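Local coordinates for protein uncharacterized HTH-type transcriptional regulator HI_0893 (Haemophilus influenzae, PDB 3QKX) that probably binds cis-regulatory DNA and controls transcription as a regulator of the TetR family, at residues E11-F14 and S15-R19; F81-Q84 and Y85-M88; C125-D128 and L129-H132. All coordinates share one frame; numbering follows the deposited sequence.

Interaction 1: E11-F14 and S15-R19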
loop_
_atom_site.group_PDB
_atom_site.type_symbol
_atom_site.label_atom_id
_atom_site.label_comp_id
_atom_site.label_asym_id
_atom_site.label_seq_id
_atom_site.Cartn_x
_atom_site.Cartn_y
_atom_site.Cartn_z
ATOM N N GLU A 11 2.859 24.977 9.107
ATOM C CA GLU A 11 1.780 23.982 9.005
ATOM C C GLU A 11 0.629 24.378 8.002
ATOM O O GLU A 11 0.011 23.600 7.396
ATOM C CB GLU A 11 1.201 23.669 10.400
ATOM C CG GLU A 11 0.092 22.562 10.431
ATOM C CD GLU A 11 0.516 21.254 9.776
ATOM O OE1 GLU A 11 1.683 20.832 9.961
ATOM O OE2 GLU A 11 -0.326 20.634 9.090
ATOM N N GLN A 12 0.448 25.748 7.986
ATOM C CA GLN A 12 -0.406 26.353 6.965
ATOM C C GLN A 12 0.066 25.934 5.573
ATOM O O GLN A 12 -0.724 25.495 4.762
ATOM C CB GLN A 12 -0.393 27.884 7.113
ATOM C CG GLN A 12 -1.507 28.618 6.370
ATOM C CD GLN A 12 -1.474 30.121 6.631
ATOM O OE1 GLN A 12 -1.228 30.553 7.750
ATOM N NE2 GLN A 12 -1.724 30.919 5.590
ATOM N N ILE A 13 1.368 26.019 5.336
ATOM C CA ILE A 13 1.952 25.629 4.055
ATOM C C ILE A 13 1.926 24.103 3.864
ATOM O O ILE A 13 1.614 23.622 2.767
ATOM C CB ILE A 13 3.391 26.189 3.891
ATOM C CG1 ILE A 13 3.353 27.729 3.774
ATOM C CG2 ILE A 13 4.067 25.617 2.664
ATOM C CD1 ILE A 13 4.675 28.445 4.162
ATOM N N PHE A 14 2.212 23.345 4.921
ATOM C CA PHE A 14 2.235 21.887 4.803
ATOM C C PHE A 14 0.840 21.332 4.486
ATOM O O PHE A 14 0.691 20.494 3.609
ATOM C CB PHE A 14 2.791 21.220 6.074
ATOM C CG PHE A 14 4.267 21.469 6.329
ATOM C CD1 PHE A 14 5.207 21.442 5.300
ATOM C CD2 PHE A 14 4.716 21.663 7.627
ATOM C CE1 PHE A 14 6.546 21.661 5.562
ATOM C CE2 PHE A 14 6.067 21.876 7.899
ATOM C CZ PHE A 14 6.981 21.867 6.872
ATOM N N SER A 15 -0.165 21.829 5.204
ATOM C CA SER A 15 -1.567 21.541 4.921
ATOM C C SER A 15 -1.914 21.759 3.448
ATOM O O SER A 15 -2.603 20.957 2.845
ATOM C CB SER A 15 -2.457 22.431 5.800
ATOM O OG SER A 15 -3.809 22.430 5.355
ATOM N N ALA A 16 -1.446 22.872 2.897
ATOM C CA ALA A 16 -1.665 23.193 1.495
ATOM C C ALA A 16 -0.881 22.278 0.574
ATOM O O ALA A 16 -1.313 22.021 -0.519
ATOM C CB ALA A 16 -1.293 24.691 1.222
ATOM N N THR A 17 0.288 21.823 1.003
ATOM C CA THR A 17 1.078 20.874 0.224
ATOM C C THR A 17 0.299 19.576 0.007
ATOM O O THR A 17 0.224 19.074 -1.111
ATOM C CB THR A 17 2.433 20.553 0.894
ATOM O OG1 THR A 17 3.293 21.688 0.823
ATOM C CG2 THR A 17 3.115 19.350 0.202
ATOM N N ASP A 18 -0.284 19.057 1.082
ATOM C CA ASP A 18 -1.181 17.916 1.004
ATOM C C ASP A 18 -2.250 18.085 -0.074
ATOM O O ASP A 18 -2.381 17.236 -0.959
ATOM C CB ASP A 18 -1.871 17.691 2.347
ATOM C CG ASP A 18 -1.160 16.691 3.208
ATOM O OD1 ASP A 18 -0.794 15.599 2.716
ATOM O OD2 ASP A 18 -1.035 16.969 4.411
ATOM N N ARG A 19 -2.975 19.200 -0.015
ATOM C CA ARG A 19 -4.095 19.447 -0.936
ATOM C C ARG A 19 -3.668 19.472 -2.393
ATOM O O ARG A 19 -4.261 18.798 -3.216
ATOM C CB ARG A 19 -4.801 20.763 -0.595
ATOM C CG ARG A 19 -5.568 20.726 0.716
ATOM C CD ARG A 19 -6.399 21.998 0.917
ATOM N NE ARG A 19 -6.096 22.572 2.225
ATOM C CZ ARG A 19 -5.380 23.681 2.473
ATOM N NH1 ARG A 19 -4.933 24.490 1.497
ATOM N NH2 ARG A 19 -5.157 24.017 3.739
HETATM O O HOH W 1 -3.180 26.013 4.210
#

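Interaction 2: F81-Q84 and Y85-M88. With SO4 (sulfate ion), chain F.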
loop_
_atom_site.group_PDB
_atom_site.type_symbol
_atom_site.label_atom_id
_atom_site.label_comp_id
_atom_site.label_asym_id
_atom_site.label_seq_id
_atom_site.Cartn_x
_atom_site.Cartn_y
_atom_site.Cartn_z
ATOM N N PHE A 81 -2.370 -5.773 26.318
ATOM C CA PHE A 81 -1.631 -5.536 25.086
ATOM C C PHE A 81 -2.542 -5.537 23.872
ATOM O O PHE A 81 -2.338 -4.728 22.950
ATOM C CB PHE A 81 -0.489 -6.560 24.920
ATOM C CG PHE A 81 0.655 -6.359 25.912
ATOM C CD1 PHE A 81 1.469 -5.229 25.836
ATOM C CD2 PHE A 81 0.881 -7.263 26.937
ATOM C CE1 PHE A 81 2.502 -5.019 26.734
ATOM C CE2 PHE A 81 1.928 -7.046 27.860
ATOM C CZ PHE A 81 2.733 -5.921 27.743
ATOM N N PHE A 82 -3.562 -6.405 23.880
ATOM C CA PHE A 82 -4.576 -6.405 22.813
ATOM C C PHE A 82 -5.290 -5.066 22.715
ATOM O O PHE A 82 -5.451 -4.534 21.637
ATOM C CB PHE A 82 -5.623 -7.501 23.034
ATOM C CG PHE A 82 -6.751 -7.439 22.068
ATOM C CD1 PHE A 82 -6.517 -7.578 20.713
ATOM C CD2 PHE A 82 -8.052 -7.199 22.494
ATOM C CE1 PHE A 82 -7.582 -7.499 19.778
ATOM C CE2 PHE A 82 -9.125 -7.115 21.555
ATOM C CZ PHE A 82 -8.877 -7.275 20.215
ATOM N N GLU A 83 -5.727 -4.533 23.845
ATOM C CA GLU A 83 -6.401 -3.230 23.841
ATOM C C GLU A 83 -5.468 -2.095 23.412
ATOM O O GLU A 83 -5.925 -1.137 22.775
ATOM C CB GLU A 83 -7.030 -2.916 25.200
ATOM C CG GLU A 83 -8.173 -3.870 25.604
ATOM C CD GLU A 83 -9.381 -3.867 24.624
ATOM O OE1 GLU A 83 -9.550 -2.890 23.834
ATOM O OE2 GLU A 83 -10.155 -4.862 24.653
ATOM N N GLN A 84 -4.180 -2.212 23.735
ATOM C CA GLN A 84 -3.193 -1.267 23.243
ATOM C C GLN A 84 -3.090 -1.373 21.738
ATOM O O GLN A 84 -3.019 -0.378 21.052
ATOM C CB GLN A 84 -1.821 -1.499 23.883
ATOM C CG GLN A 84 -1.771 -1.185 25.370
ATOM C CD GLN A 84 -0.469 -1.640 26.035
ATOM O OE1 GLN A 84 0.569 -1.782 25.375
ATOM N NE2 GLN A 84 -0.519 -1.852 27.344
ATOM N N TYR A 85 -3.096 -2.594 21.228
ATOM C CA TYR A 85 -3.063 -2.820 19.800
ATOM C C TYR A 85 -4.368 -2.344 19.140
ATOM O O TYR A 85 -4.327 -1.711 18.114
ATOM C CB TYR A 85 -2.802 -4.289 19.487
ATOM C CG TYR A 85 -2.980 -4.621 18.020
ATOM C CD1 TYR A 85 -1.959 -4.444 17.120
ATOM C CD2 TYR A 85 -4.172 -5.168 17.553
ATOM C CE1 TYR A 85 -2.141 -4.760 15.748
ATOM C CE2 TYR A 85 -4.349 -5.471 16.217
ATOM C CZ TYR A 85 -3.335 -5.259 15.325
ATOM O OH TYR A 85 -3.540 -5.577 13.998
ATOM N N ARG A 86 -5.505 -2.661 19.747
ATOM C CA ARG A 86 -6.801 -2.244 19.237
ATOM C C ARG A 86 -6.925 -0.731 19.190
ATOM O O ARG A 86 -7.409 -0.190 18.217
ATOM C CB ARG A 86 -7.903 -2.843 20.099
ATOM C CG ARG A 86 -9.314 -2.406 19.760
ATOM C CD ARG A 86 -10.304 -3.380 20.328
ATOM N NE ARG A 86 -11.655 -2.871 20.230
ATOM C CZ ARG A 86 -12.287 -2.137 21.150
ATOM N NH1 ARG A 86 -11.708 -1.777 22.307
ATOM N NH2 ARG A 86 -13.524 -1.728 20.894
ATOM N N GLN A 87 -6.458 -0.048 20.222
ATOM C CA GLN A 87 -6.425 1.425 20.207
ATOM C C GLN A 87 -5.607 1.936 19.030
ATOM O O GLN A 87 -6.028 2.850 18.345
ATOM C CB GLN A 87 -5.820 1.955 21.497
ATOM C CG GLN A 87 -5.850 3.495 21.658
ATOM C CD GLN A 87 -7.259 4.012 21.744
ATOM O OE1 GLN A 87 -7.951 3.735 22.699
ATOM N NE2 GLN A 87 -7.708 4.706 20.713
HETATM N N MSE A 88 -4.426 1.361 18.824
HETATM C CA MSE A 88 -3.554 1.793 17.733
HETATM C C MSE A 88 -4.213 1.543 16.382
HETATM O O MSE A 88 -4.103 2.363 15.485
HETATM C CB MSE A 88 -2.184 1.090 17.795
HETATM C CG MSE A 88 -1.250 1.673 18.829
HETATM SE SE MSE A 88 0.557 0.929 18.676
HETATM C CE MSE A 88 0.218 -0.907 19.259
HETATM S S SO4 F . -14.376 0.221 23.709
HETATM O O1 SO4 F . -13.213 0.972 24.193
HETATM O O2 SO4 F . -14.173 -1.221 23.865
HETATM O O3 SO4 F . -14.605 0.555 22.299
HETATM O O4 SO4 F . -15.566 0.587 24.471
#

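Interaction 3: C125-D128 and L129-H132. With EDO (1,2-ethanediol), chain C.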
loop_
_atom_site.group_PDB
_atom_site.type_symbol
_atom_site.label_atom_id
_atom_site.label_comp_id
_atom_site.label_asym_id
_atom_site.label_seq_id
_atom_site.Cartn_x
_atom_site.Cartn_y
_atom_site.Cartn_z
ATOM N N CYS A 125 9.541 4.763 18.569
ATOM C CA CYS A 125 8.252 4.613 17.931
ATOM C C CYS A 125 7.360 3.740 18.809
ATOM O O CYS A 125 7.801 2.716 19.302
ATOM C CB CYS A 125 8.423 3.967 16.554
ATOM S SG CYS A 125 6.884 3.689 15.677
ATOM N N ARG A 126 6.109 4.148 18.998
ATOM C CA ARG A 126 5.157 3.394 19.821
ATOM C C ARG A 126 5.041 1.919 19.386
ATOM O O ARG A 126 4.982 1.031 20.228
ATOM C CB ARG A 126 3.771 4.077 19.798
ATOM C CG ARG A 126 2.632 3.358 20.547
ATOM C CD ARG A 126 3.004 2.968 21.972
ATOM N NE ARG A 126 3.545 4.091 22.752
ATOM C CZ ARG A 126 4.242 3.983 23.890
ATOM N NH1 ARG A 126 4.540 2.789 24.404
ATOM N NH2 ARG A 126 4.676 5.096 24.527
ATOM N N TRP A 127 5.049 1.666 18.078
ATOM C CA TRP A 127 4.979 0.301 17.568
ATOM C C TRP A 127 6.149 -0.523 18.043
ATOM O O TRP A 127 5.960 -1.650 18.533
ATOM C CB TRP A 127 4.960 0.264 16.043
ATOM C CG TRP A 127 4.939 -1.132 15.536
ATOM C CD1 TRP A 127 5.923 -1.774 14.833
ATOM C CD2 TRP A 127 3.903 -2.097 15.745
ATOM N NE1 TRP A 127 5.553 -3.080 14.590
ATOM C CE2 TRP A 127 4.306 -3.289 15.120
ATOM C CE3 TRP A 127 2.670 -2.061 16.382
ATOM C CZ2 TRP A 127 3.525 -4.439 15.139
ATOM C CZ3 TRP A 127 1.887 -3.213 16.391
ATOM C CH2 TRP A 127 2.321 -4.375 15.782
ATOM N N ASP A 128 7.349 0.024 17.863
ATOM C CA ASP A 128 8.579 -0.646 18.256
ATOM C C ASP A 128 8.551 -0.947 19.743
ATOM O O ASP A 128 8.852 -2.081 20.152
ATOM C CB ASP A 128 9.832 0.210 17.904
ATOM C CG ASP A 128 10.202 0.172 16.382
ATOM O OD1 ASP A 128 9.583 -0.577 15.591
ATOM O OD2 ASP A 128 11.138 0.899 15.988
ATOM N N LEU A 129 8.177 0.062 20.538
ATOM C CA LEU A 129 8.116 -0.058 21.999
ATOM C C LEU A 129 7.100 -1.094 22.418
ATOM O O LEU A 129 7.359 -1.901 23.317
ATOM C CB LEU A 129 7.741 1.275 22.659
ATOM C CG LEU A 129 8.741 2.444 22.657
ATOM C CD1 LEU A 129 8.193 3.603 23.506
ATOM C CD2 LEU A 129 10.111 2.033 23.153
ATOM N N PHE A 130 5.940 -1.057 21.785
ATOM C CA PHE A 130 4.885 -1.997 22.088
ATOM C C PHE A 130 5.342 -3.429 21.811
ATOM O O PHE A 130 5.117 -4.313 22.624
ATOM C CB PHE A 130 3.645 -1.667 21.274
ATOM C CG PHE A 130 2.616 -2.768 21.251
ATOM C CD1 PHE A 130 1.702 -2.888 22.285
ATOM C CD2 PHE A 130 2.555 -3.676 20.188
ATOM C CE1 PHE A 130 0.742 -3.889 22.284
ATOM C CE2 PHE A 130 1.575 -4.685 20.165
ATOM C CZ PHE A 130 0.673 -4.795 21.226
ATOM N N CYS A 131 5.967 -3.642 20.654
ATOM C CA CYS A 131 6.521 -4.944 20.295
ATOM C C CYS A 131 7.494 -5.429 21.329
ATOM O O CYS A 131 7.451 -6.590 21.681
ATOM C CB CYS A 131 7.190 -4.906 18.924
ATOM S SG CYS A 131 5.997 -4.806 17.574
ATOM N N HIS A 132 8.347 -4.540 21.841
ATOM C CA HIS A 132 9.346 -4.922 22.826
ATOM C C HIS A 132 8.692 -5.384 24.139
ATOM O O HIS A 132 9.065 -6.432 24.674
ATOM C CB HIS A 132 10.334 -3.774 23.086
ATOM C CG HIS A 132 11.492 -4.154 23.968
ATOM N ND1 HIS A 132 12.315 -5.234 23.702
ATOM C CD2 HIS A 132 11.980 -3.582 25.104
ATOM C CE1 HIS A 132 13.250 -5.316 24.640
ATOM N NE2 HIS A 132 13.068 -4.329 25.503
HETATM C C1 EDO C . 7.762 -0.492 11.694
HETATM O O1 EDO C . 6.802 0.001 10.751
HETATM C C2 EDO C . 9.179 -0.199 11.207
HETATM O O2 EDO C . 10.119 -0.559 12.230
#

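Interaction 1: E11-F14 and S15-R19
S15 meets E11 one turn back along helix 6-23. Its backbone N donates to E11 O at 2.8 Å, and the N-H points almost straight at the oxygen (166°). S15 CB also lies against the carbonyl oxygens of E11 and Q12. The E11 chain bends at chi2 and carries its carboxylate forward along the helix toward S15, without bonding to it. Its main partner is R62 of helix 52-72, a salt bridge made through OE2. D18 binds the same guanidinium through OD2, so two acids on one face of the helix share one arginine. That shared positive charge probably offsets the repulsion between the two carboxylates; OE2 of E11 and OD2 of D18 are 6.0 Å apart.

T17 grips the helix backbone twice at one point. Its N donates to I13 O at 2.8 Å, and its OG1 donates to the same oxygen at 3.2 Å. The second bond is made possible by chi1 of -70°, which sets OG1 anti to the carbonyl carbon and turns it back toward the preceding turn. This hydroxyl comes in from above the I13 carbonyl plane, 41° out of it. The buried hydroxyl is thus satisfied within its own helix.

F14 closes the next turn. Its O accepts from D18 N at 3.1 Å, while its ring runs off to pack on R62. On the Q12 side, a water donates to Q12 O at 2.6 Å and accepts from R19 NH2 at 2.8 Å. R19 also forms a salt bridge with E37 through NH1.

I13, A16 and T17 pack against helix 31-38, and T17 also reaches helix 52-72. This is the first helix of a TetR-type N-terminal DNA-binding domain, packed beside the predicted helix-turn-helix.

Interaction 2: F81-Q84 and Y85-M88
E83 and R86 form a salt bridge near the start of helix 81-98, with NH1 of R86 donating to E83 OE1 at 2.9 Å. The two side chains run side by side and point the same way. OE1 uses its syn lone pair, but the flat groups are nearly perpendicular, with planes 83° apart. E83 reaches this position by bending at chi2, whereas R86 stays extended from CG to NE.

This is the looser side of the contact. The guanidinium goes on to hold a sulfate, probably from the crystallisation liquor. NH2 of R86 donates to sulfate O3 at 2.9 Å, and NH1 donates to sulfate O2 at 3.0 Å. A weak bond from NH2 to O2 completes the grip, and the sulfur sits in the guanidinium plane at its edge. NE of R86 pairs with E176, so the arginine is flanked by two carboxylates as well as the sulfate.

The packed side is built from aromatic and apolar groups. The F82 ring crosses the R86 chain, with its CE2 4.1 Å from R86 CD. F82 and Y85 both meet W183. Y85 CG is anti to the backbone N (chi1 171°), which sends the ring away from the preceding turn, and its hydroxyl bonds to S182. Selenomethionine M88 folds back so that its CE lies 3.7 Å from Q84 O. That same oxygen accepts the backbone N-H of M88 at 3.2 Å. NE2 of Q84 donates to the carbonyl O of K79.

The first turns of helix 81-98 are thus wedged between two others. F81, F82 and R86 lean on helix 172-184, while F81, Q84 and M88 pack against helix 126-137.

Interaction 3: C125-D128 and L129-H132
W127 and C131 form a Cys sulfur-aromatic contact on the first turns of helix 126-137. The sulfur lies over one face of the indole. SG of C131 is 3.6 Å from the centroid of the W127 five-membered ring, 27° off the ring normal. Chi1 of C131 (-73°) leaves SG beside the backbone N and leaning back over the tryptophan. NE1 of W127 donates to the carbonyl of E145, which helps fix the rotation of the indole, and F149 meets the ring edge-to-face.

F130 meets the other part of the indole. Its ring and the six-membered ring of W127 lie obliquely, with planes at 31° and centroids 5.7 Å apart. W127 CZ3 approaches F130 CD2 to 3.9 Å.

R126 and L129 cross at about a right angle. The R126 chain bends at chi2 and chi3, which brings one guanidinium face beneath L129 CD1. R126 also makes a cation-pi contact with F75.

C125 is the N-cap of the helix. Its SG accepts a weak bond from W127 N at 3.6 Å, while its carbonyl O receives L129 N at 3.0 Å.

How the interactions relate
Along the chain the three contacts come in series, each within a single helix. Interaction 1 lies on helix 6-23 in the TetR-type DNA-binding region. Interactions 2 and 3 lie on helices 81-98 and 126-137 of the C-terminal domain, on the opposite side of the chain's centre. Interaction 1 is about 31 Å from interaction 2 and 29 Å from interaction 3, centre to centre, and touches neither. Interactions 2 and 3 have centres about 12 Å apart and pack together. F130 fits among F81, Q84 and M88, and M88 also meets R126. Two contacts therefore build one C-terminal helix interface, remote from the probable DNA-binding end.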